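Local coordinates for protein putative reductase (Peptoclostridium difficile, PDB 5J6C) that probably catalyses the FMN-dependent reduction of nitro compounds, a reaction relevant to the antibiotic metronidazole, at residues A[185-188]-A[189-192]; A[48-51]-A[52-56]; A[154-157]-A[158-162]. All coordinates share one frame; numbering follows the deposited sequence.

In the fold
All three contacts are local, made between residues near in sequence, yet each also touches the second subunit. Interaction 1, a surface turn in the loop between strands 168-177 and 196-198, is held by backbone and small polar groups, with Tyr186 reaching the FMN phosphate. Interactions 2 and 3 lie on helices 49-60 and 154-162, where ion pairs join residues four apart and aliphatic side chains meet the sheet. In interaction 2 and in Lys156-Glu160 these pairs occupy the outer side, whereas Asp155 of interaction 3 also bonds strand 168-177. Interaction 2 is mainly a surface contact; interaction 3 is partly buried. Interactions 1 and 3 lie on opposite sides of the chain's centre, their own centres about 37 Å apart.

Interaction 1 of 3, residues A[185-188]-A[189-192]; sequences AYND and SDLD. With FMN (flavin mononucleotide), chain C.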
loop_
_atom_site.group_PDB
_atom_site.type_symbol
_atom_site.label_atom_id
_atom_site.label_comp_id
_atom_site.label_asym_id
_atom_site.label_seq_id
_atom_site.Cartn_x
_atom_site.Cartn_y
_atom_site.Cartn_z
ATOM N N ALA A 185 13.400 10.930 13.277
ATOM C CA ALA A 185 11.970 10.672 13.250
ATOM C C ALA A 185 11.202 11.874 12.703
ATOM O O ALA A 185 11.640 13.025 12.792
ATOM C CB ALA A 185 11.463 10.335 14.652
ATOM N N TYR A 186 10.035 11.589 12.138
ATOM C CA TYR A 186 9.179 12.632 11.597
ATOM C C TYR A 186 8.556 13.471 12.714
ATOM O O TYR A 186 8.343 13.007 13.836
ATOM C CB TYR A 186 8.078 12.022 10.725
ATOM C CG TYR A 186 8.541 11.622 9.325
ATOM C CD1 TYR A 186 8.900 12.588 8.384
ATOM C CD2 TYR A 186 8.609 10.285 8.949
ATOM C CE1 TYR A 186 9.324 12.225 7.108
ATOM C CE2 TYR A 186 9.030 9.913 7.690
ATOM C CZ TYR A 186 9.391 10.887 6.773
ATOM O OH TYR A 186 9.807 10.517 5.515
ATOM N N ASN A 187 8.252 14.713 12.371
ATOM C CA ASN A 187 7.697 15.738 13.237
ATOM C C ASN A 187 6.238 15.986 12.885
ATOM O O ASN A 187 5.837 15.804 11.734
ATOM C CB ASN A 187 8.457 17.054 13.031
ATOM C CG ASN A 187 8.894 17.655 14.297
ATOM O OD1 ASN A 187 9.459 16.971 15.143
ATOM N ND2 ASN A 187 8.614 18.948 14.472
ATOM N N ASP A 188 5.456 16.468 13.862
ATOM C CA ASP A 188 4.156 17.046 13.529
ATOM C C ASP A 188 4.309 18.095 12.439
ATOM O O ASP A 188 3.472 18.196 11.536
ATOM C CB ASP A 188 3.500 17.679 14.761
ATOM C CG ASP A 188 2.721 16.679 15.595
ATOM O OD1 ASP A 188 2.503 15.551 15.129
ATOM O OD2 ASP A 188 2.316 17.025 16.723
ATOM N N SER A 189 5.386 18.878 12.507
ATOM C CA SER A 189 5.607 19.953 11.551
ATOM C C SER A 189 5.959 19.427 10.168
ATOM O O SER A 189 5.832 20.166 9.189
ATOM C CB SER A 189 6.717 20.874 12.049
ATOM O OG SER A 189 7.965 20.217 11.960
ATOM N N ASP A 190 6.394 18.172 10.061
ATOM C CA ASP A 190 6.661 17.592 8.751
ATOM C C ASP A 190 5.388 17.295 7.967
ATOM O O ASP A 190 5.469 17.084 6.751
ATOM C CB ASP A 190 7.480 16.310 8.899
ATOM C CG ASP A 190 8.860 16.558 9.468
ATOM O OD1 ASP A 190 9.526 17.522 9.034
ATOM O OD2 ASP A 190 9.275 15.795 10.366
ATOM N N LEU A 191 4.231 17.289 8.616
ATOM C CA LEU A 191 2.995 16.844 7.988
ATOM C C LEU A 191 2.432 17.883 7.022
ATOM O O LEU A 191 2.367 19.074 7.336
ATOM C CB LEU A 191 1.954 16.546 9.056
ATOM C CG LEU A 191 2.331 15.452 10.056
ATOM C CD1 LEU A 191 1.212 15.314 11.093
ATOM C CD2 LEU A 191 2.610 14.138 9.344
ATOM N N ASP A 192 1.967 17.409 5.864
ATOM C CA ASP A 192 1.528 18.265 4.756
ATOM C C ASP A 192 0.016 18.478 4.784
ATOM O O ASP A 192 -0.728 17.888 4.005
ATOM C CB ASP A 192 1.933 17.639 3.428
ATOM C CG ASP A 192 3.212 18.185 2.901
ATOM O OD1 ASP A 192 4.119 18.430 3.721
ATOM O OD2 ASP A 192 3.293 18.385 1.670
HETATM N N1 FMN C . 14.208 4.267 -2.106
HETATM C C2 FMN C . 15.312 3.905 -2.858
HETATM O O2 FMN C . 16.442 4.059 -2.419
HETATM N N3 FMN C . 15.167 3.357 -4.114
HETATM C C4 FMN C . 13.908 3.181 -4.651
HETATM O O4 FMN C . 13.753 2.701 -5.772
HETATM C C4A FMN C . 12.799 3.561 -3.916
HETATM N N5 FMN C . 11.554 3.368 -4.467
HETATM C C5A FMN C . 10.442 3.697 -3.741
HETATM C C6 FMN C . 9.193 3.501 -4.315
HETATM C C7 FMN C . 8.065 3.822 -3.605
HETATM C C7M FMN C . 6.718 3.599 -4.218
HETATM C C8 FMN C . 8.178 4.346 -2.337
HETATM C C8M FMN C . 6.943 4.681 -1.578
HETATM C C9 FMN C . 9.416 4.550 -1.756
HETATM C C9A FMN C . 10.563 4.226 -2.468
HETATM N N10 FMN C . 11.820 4.426 -1.915
HETATM C C10 FMN C . 12.947 4.093 -2.638
HETATM C "C1'" FMN C . 11.957 4.999 -0.534
HETATM C "C2'" FMN C . 11.735 6.519 -0.529
HETATM O "O2'" FMN C . 12.905 7.196 -0.954
HETATM C "C3'" FMN C . 11.311 6.980 0.868
HETATM O "O3'" FMN C . 10.221 6.197 1.293
HETATM C "C4'" FMN C . 10.901 8.455 0.895
HETATM O "O4'" FMN C . 12.012 9.243 0.519
HETATM C "C5'" FMN C . 10.415 8.857 2.289
HETATM O "O5'" FMN C . 11.495 8.726 3.187
HETATM P P FMN C . 11.398 7.708 4.429
HETATM O O1P FMN C . 10.873 6.375 3.939
HETATM O O2P FMN C . 12.760 7.504 5.055
HETATM O O3P FMN C . 10.425 8.306 5.414
#
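The Tyr186 ring has a carboxylate at one edge and the FMN phosphate at another. Asp190 OD2 approaches near the ring plane, 3.8 Å from Tyr186 CD1, and the carboxylate stands almost upright to the ring, their planes 80° apart. FMN O3P lies in the ring plane beside the hydroxyl end, although the modelled approach is too short to support a bond assignment. Arg37, which also binds FMN, makes a cation-pi contact with the ring, as suits an aromatic residue beside a cation, and Leu61 of the second subunit packs on Tyr186 too. Asp190 turns its carboxylate back to the backbone of Asn187. Asn187 N donates to Asp190 OD2, modelled very short, so the exact length is doubtful. In return, Asp190 N donates to Asn187 O at 3.0 Å, from above the carbonyl plane. Leu191 N reaches Asp188 O at 3.2 Å, and these two bonds close overlapping beta turns. Asn187 ND2 adds a side-chain link to Ser189 OG at 2.9 Å; with chi1 at 71°, the hydroxyl is tucked between the serine's own backbone N and carbonyl carbon. Short polar residues suit such a tight, exposed turn. Asp188 points its carboxylate elsewhere, to Lys34 and to Lys57 of the second subunit. On its way from strand 168-177 to strand 196-198, the loop thus touches helix 30-34 of its own chain and helix 49-60 of the second subunit.

Interaction 2 of 3, residues A[48-51]-A[52-56]; sequences EKEK and LDKIL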
loop_
_atom_site.group_PDB
_atom_site.type_symbol
_atom_site.label_atom_id
_atom_site.label_comp_id
_atom_site.label_asym_id
_atom_site.label_seq_id
_atom_site.Cartn_x
_atom_site.Cartn_y
_atom_site.Cartn_z
ATOM N N GLU A 48 16.846 -13.042 11.777
ATOM C CA GLU A 48 16.611 -14.366 12.335
ATOM C C GLU A 48 15.262 -14.896 11.884
ATOM O O GLU A 48 14.341 -14.131 11.578
ATOM C CB GLU A 48 16.696 -14.363 13.866
ATOM C CG GLU A 48 15.641 -13.538 14.586
ATOM C CD GLU A 48 16.130 -12.149 14.886
ATOM O OE1 GLU A 48 15.807 -11.612 15.966
ATOM O OE2 GLU A 48 16.868 -11.600 14.039
ATOM N N LYS A 49 15.164 -16.229 11.851
ATOM C CA LYS A 49 14.044 -16.901 11.204
ATOM C C LYS A 49 12.722 -16.495 11.831
ATOM O O LYS A 49 11.711 -16.337 11.126
ATOM C CB LYS A 49 14.237 -18.416 11.274
ATOM C CG LYS A 49 12.959 -19.227 11.136
ATOM C CD LYS A 49 12.983 -20.452 12.066
ATOM C CE LYS A 49 11.599 -21.068 12.229
ATOM N NZ LYS A 49 10.927 -21.199 10.903
ATOM N N GLU A 50 12.721 -16.282 13.148
ATOM C CA GLU A 50 11.489 -15.946 13.849
ATOM C C GLU A 50 10.936 -14.587 13.416
ATOM O O GLU A 50 9.717 -14.378 13.442
ATOM C CB GLU A 50 11.749 -15.991 15.359
ATOM C CG GLU A 50 10.747 -15.264 16.215
ATOM C CD GLU A 50 11.175 -13.842 16.541
ATOM O OE1 GLU A 50 12.370 -13.623 16.849
ATOM O OE2 GLU A 50 10.310 -12.938 16.499
ATOM N N LYS A 51 11.807 -13.652 13.022
ATOM C CA LYS A 51 11.336 -12.358 12.538
ATOM C C LYS A 51 10.911 -12.438 11.077
ATOM O O LYS A 51 9.880 -11.871 10.704
ATOM C CB LYS A 51 12.413 -11.290 12.730
ATOM C CG LYS A 51 12.625 -10.883 14.184
ATOM C CD LYS A 51 13.553 -9.666 14.348
ATOM C CE LYS A 51 13.740 -9.348 15.845
ATOM N NZ LYS A 51 14.481 -8.095 16.158
ATOM N N LEU A 52 11.687 -13.133 10.237
ATOM C CA LEU A 52 11.251 -13.393 8.867
ATOM C C LEU A 52 9.846 -13.973 8.845
ATOM O O LEU A 52 8.990 -13.525 8.065
ATOM C CB LEU A 52 12.215 -14.346 8.157
ATOM C CG LEU A 52 11.813 -14.770 6.731
ATOM C CD1 LEU A 52 11.518 -13.553 5.817
ATOM C CD2 LEU A 52 12.846 -15.686 6.065
ATOM N N ASP A 53 9.583 -14.950 9.724
ATOM C CA ASP A 53 8.297 -15.636 9.720
ATOM C C ASP A 53 7.152 -14.672 10.014
ATOM O O ASP A 53 6.102 -14.738 9.372
ATOM C CB ASP A 53 8.310 -16.780 10.735
ATOM C CG ASP A 53 9.136 -17.967 10.273
ATOM O OD1 ASP A 53 9.482 -18.030 9.069
ATOM O OD2 ASP A 53 9.437 -18.845 11.119
ATOM N N LYS A 54 7.335 -13.774 10.985
ATOM C CA LYS A 54 6.284 -12.813 11.297
ATOM C C LYS A 54 6.086 -11.816 10.155
ATOM O O LYS A 54 4.956 -11.395 9.888
ATOM C CB LYS A 54 6.601 -12.092 12.601
ATOM C CG LYS A 54 6.543 -12.986 13.834
ATOM C CD LYS A 54 7.120 -12.256 15.032
ATOM C CE LYS A 54 6.950 -13.046 16.337
ATOM N NZ LYS A 54 7.708 -12.380 17.426
ATOM N N ILE A 55 7.168 -11.431 9.469
ATOM C CA ILE A 55 7.050 -10.547 8.303
ATOM C C ILE A 55 6.234 -11.213 7.199
ATOM O O ILE A 55 5.365 -10.589 6.579
ATOM C CB ILE A 55 8.443 -10.139 7.794
ATOM C CG1 ILE A 55 9.136 -9.215 8.788
ATOM C CG2 ILE A 55 8.344 -9.489 6.441
ATOM C CD1 ILE A 55 10.586 -8.954 8.435
ATOM N N LEU A 56 6.494 -12.494 6.940
ATOM C CA LEU A 56 5.742 -13.197 5.910
ATOM C C LEU A 56 4.272 -13.360 6.299
ATOM O O LEU A 56 3.391 -13.289 5.437
ATOM C CB LEU A 56 6.405 -14.546 5.630
ATOM C CG LEU A 56 7.741 -14.433 4.878
ATOM C CD1 LEU A 56 8.573 -15.705 4.972
ATOM C CD2 LEU A 56 7.464 -14.083 3.421
#
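Lys49 and Asp53 form one of two i to i+4 salt bridges, with Lys49 NZ 2.8 Å from Asp53 OD2. The oxygen receives the ammonium on its syn lone pair, the side of the other carboxylate oxygen. Lys49 gets there by bending its chain at chi2 and again at chi4 (46°), which brings NZ to the carboxylate four places ahead. Glu50 and Lys54 make the second bridge with the charges reversed: Glu50 OE2 is 2.8 Å from Lys54 NZ and is met on its anti side, 29° out of the carboxylate plane. Here the lysine is extended beyond CG, and it is the glutamate that bends, at chi2. Long, flexible lysines suit these places because they can span the turn to an acid. Such pairs are common on exposed helix faces, and these two decorate the first turns of helix 49-60. Glu48 is its N-cap residue, and its carbonyl oxygen accepts from both Lys51 N and Leu52 N, the latter at 3.1 Å. The carboxylate of Glu48 meets Tyr178 OH, which also bonds Lys51 NZ; that ammonium reaches Leu134 O as well. Farther round the helix, Ile55 N bonds Lys51 O at 3.0 Å, and the branched aliphatic side chain of Ile55 packs on Ile127 and Ala131 of helix 116-133. Leu52 rests on Val75 and Leu102, while Leu56 meets Val196 of the second subunit.

Interaction 3 of 3, residues A[154-157]-A[158-162]; sequences ADKY and IREEL
Arg159 grips Asp155 side-on, using NE and NH2. Asp155 OD2 accepts from both, with Arg159 NE and Arg159 NH2 each 3.0 Å away. The oxygen lies in the guanidinium plane, whereas the two nitrogens approach from one face of the carboxylate, whose plane is turned 39° from that of the guanidinium. Asp155 OD1 takes a weak bond from Arg159 NE at 3.3 Å, and its stronger partner is the backbone N of Val170. The carboxylate therefore joins the helix to strand 168-177 while being held from its own helix, which should help fix its rotation. A bend at chi3 (-86°) folds the arginine back along the helix, so that one guanidinium face lies against Lys156 CA. Lys156 NZ has its own acceptor, Glu160 OE2, at 2.9 Å on the anti lone pair. This pairing probably eases the nearness of Arg159 NH1, 4.4 Å from Lys156 NZ.

The backbone donors are served in regular order: Ile158 N by Ala154 O, Arg159 N by Asp155 O at 2.9 Å, Glu160 N by Lys156 O, and Glu161 N by Tyr157 O at 3.0 Å. Asn84 satisfies two polar ends, its backbone O meeting Tyr157 OH and its side-chain ND2 meeting Glu161 OE2; the tyrosine is long enough to reach that residue while its ring stacks with Tyr148. Ile158 suits the buried side, packing on Leu85, Val170 and Ile173. These are i to i+4 ion pairs on an amphipathic helix, here laid against the antiparallel sheet of the alpha+beta nitroreductase fold.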
loop_
_atom_site.group_PDB
_atom_site.type_symbol
_atom_site.label_atom_id
_atom_site.label_comp_id
_atom_site.label_asym_id
_atom_site.label_seq_id
_atom_site.Cartn_x
_atom_site.Cartn_y
_atom_site.Cartn_z
ATOM N N ALA A 154 13.498 -3.397 -15.709
ATOM C CA ALA A 154 13.968 -4.013 -14.465
ATOM C C ALA A 154 13.167 -5.270 -14.143
ATOM O O ALA A 154 13.726 -6.273 -13.673
ATOM C CB ALA A 154 13.902 -3.011 -13.305
ATOM N N ASP A 155 11.855 -5.231 -14.395
ATOM C CA ASP A 155 11.009 -6.414 -14.257
ATOM C C ASP A 155 11.614 -7.623 -14.970
ATOM O O ASP A 155 11.809 -8.681 -14.365
ATOM C CB ASP A 155 9.617 -6.107 -14.815
ATOM C CG ASP A 155 8.783 -7.353 -15.016
ATOM O OD1 ASP A 155 8.483 -8.013 -14.011
ATOM O OD2 ASP A 155 8.413 -7.665 -16.174
ATOM N N LYS A 156 11.935 -7.468 -16.254
ATOM C CA LYS A 156 12.454 -8.584 -17.043
ATOM C C LYS A 156 13.788 -9.077 -16.498
ATOM O O LYS A 156 14.028 -10.287 -16.414
ATOM C CB LYS A 156 12.580 -8.157 -18.509
ATOM C CG LYS A 156 13.311 -9.153 -19.407
ATOM C CD LYS A 156 12.496 -10.423 -19.549
ATOM C CE LYS A 156 13.072 -11.364 -20.591
ATOM N NZ LYS A 156 12.224 -12.590 -20.732
ATOM N N TYR A 157 14.668 -8.154 -16.109
ATOM C CA TYR A 157 15.944 -8.554 -15.518
ATOM C C TYR A 157 15.739 -9.429 -14.279
ATOM O O TYR A 157 16.371 -10.485 -14.137
ATOM C CB TYR A 157 16.760 -7.312 -15.183
ATOM C CG TYR A 157 18.060 -7.618 -14.499
ATOM C CD1 TYR A 157 19.184 -7.971 -15.231
ATOM C CD2 TYR A 157 18.166 -7.563 -13.113
ATOM C CE1 TYR A 157 20.387 -8.257 -14.600
ATOM C CE2 TYR A 157 19.365 -7.849 -12.469
ATOM C CZ TYR A 157 20.473 -8.194 -13.219
ATOM O OH TYR A 157 21.663 -8.485 -12.577
ATOM N N ILE A 158 14.832 -9.020 -13.385
ATOM C CA ILE A 158 14.628 -9.765 -12.145
ATOM C C ILE A 158 13.985 -11.121 -12.425
ATOM O O ILE A 158 14.380 -12.139 -11.842
ATOM C CB ILE A 158 13.809 -8.924 -11.144
ATOM C CG1 ILE A 158 14.638 -7.709 -10.718
ATOM C CG2 ILE A 158 13.439 -9.753 -9.916
ATOM C CD1 ILE A 158 13.847 -6.621 -10.025
ATOM N N ARG A 159 13.001 -11.169 -13.327
ATOM C CA ARG A 159 12.375 -12.451 -13.639
ATOM C C ARG A 159 13.394 -13.447 -14.184
ATOM O O ARG A 159 13.317 -14.642 -13.883
ATOM C CB ARG A 159 11.230 -12.268 -14.632
ATOM C CG ARG A 159 9.998 -11.586 -14.063
ATOM C CD ARG A 159 8.805 -11.709 -15.008
ATOM N NE ARG A 159 8.757 -10.655 -16.025
ATOM C CZ ARG A 159 8.831 -10.868 -17.341
ATOM N NH1 ARG A 159 8.945 -12.107 -17.809
ATOM N NH2 ARG A 159 8.784 -9.842 -18.198
ATOM N N GLU A 160 14.348 -12.979 -15.000
ATOM C CA GLU A 160 15.410 -13.869 -15.461
ATOM C C GLU A 160 16.289 -14.311 -14.299
ATOM O O GLU A 160 16.712 -15.471 -14.229
ATOM C CB GLU A 160 16.256 -13.177 -16.526
ATOM C CG GLU A 160 15.512 -12.891 -17.815
ATOM C CD GLU A 160 15.281 -14.147 -18.654
ATOM O OE1 GLU A 160 15.969 -15.172 -18.405
ATOM O OE2 GLU A 160 14.416 -14.103 -19.567
ATOM N N GLU A 161 16.573 -13.392 -13.377
ATOM C CA GLU A 161 17.467 -13.708 -12.273
ATOM C C GLU A 161 16.827 -14.707 -11.320
ATOM O O GLU A 161 17.508 -15.591 -10.792
ATOM C CB GLU A 161 17.848 -12.421 -11.546
ATOM C CG GLU A 161 18.780 -12.638 -10.373
ATOM C CD GLU A 161 20.086 -13.279 -10.805
ATOM O OE1 GLU A 161 20.599 -12.908 -11.889
ATOM O OE2 GLU A 161 20.573 -14.161 -10.066
ATOM N N LEU A 162 15.515 -14.601 -11.106
ATOM C CA LEU A 162 14.810 -15.449 -10.151
ATOM C C LEU A 162 13.953 -16.524 -10.823
ATOM O O LEU A 162 13.191 -17.216 -10.137
ATOM C CB LEU A 162 13.950 -14.576 -9.229
ATOM C CG LEU A 162 14.742 -13.543 -8.423
ATOM C CD1 LEU A 162 13.795 -12.791 -7.535
ATOM C CD2 LEU A 162 15.834 -14.227 -7.590
#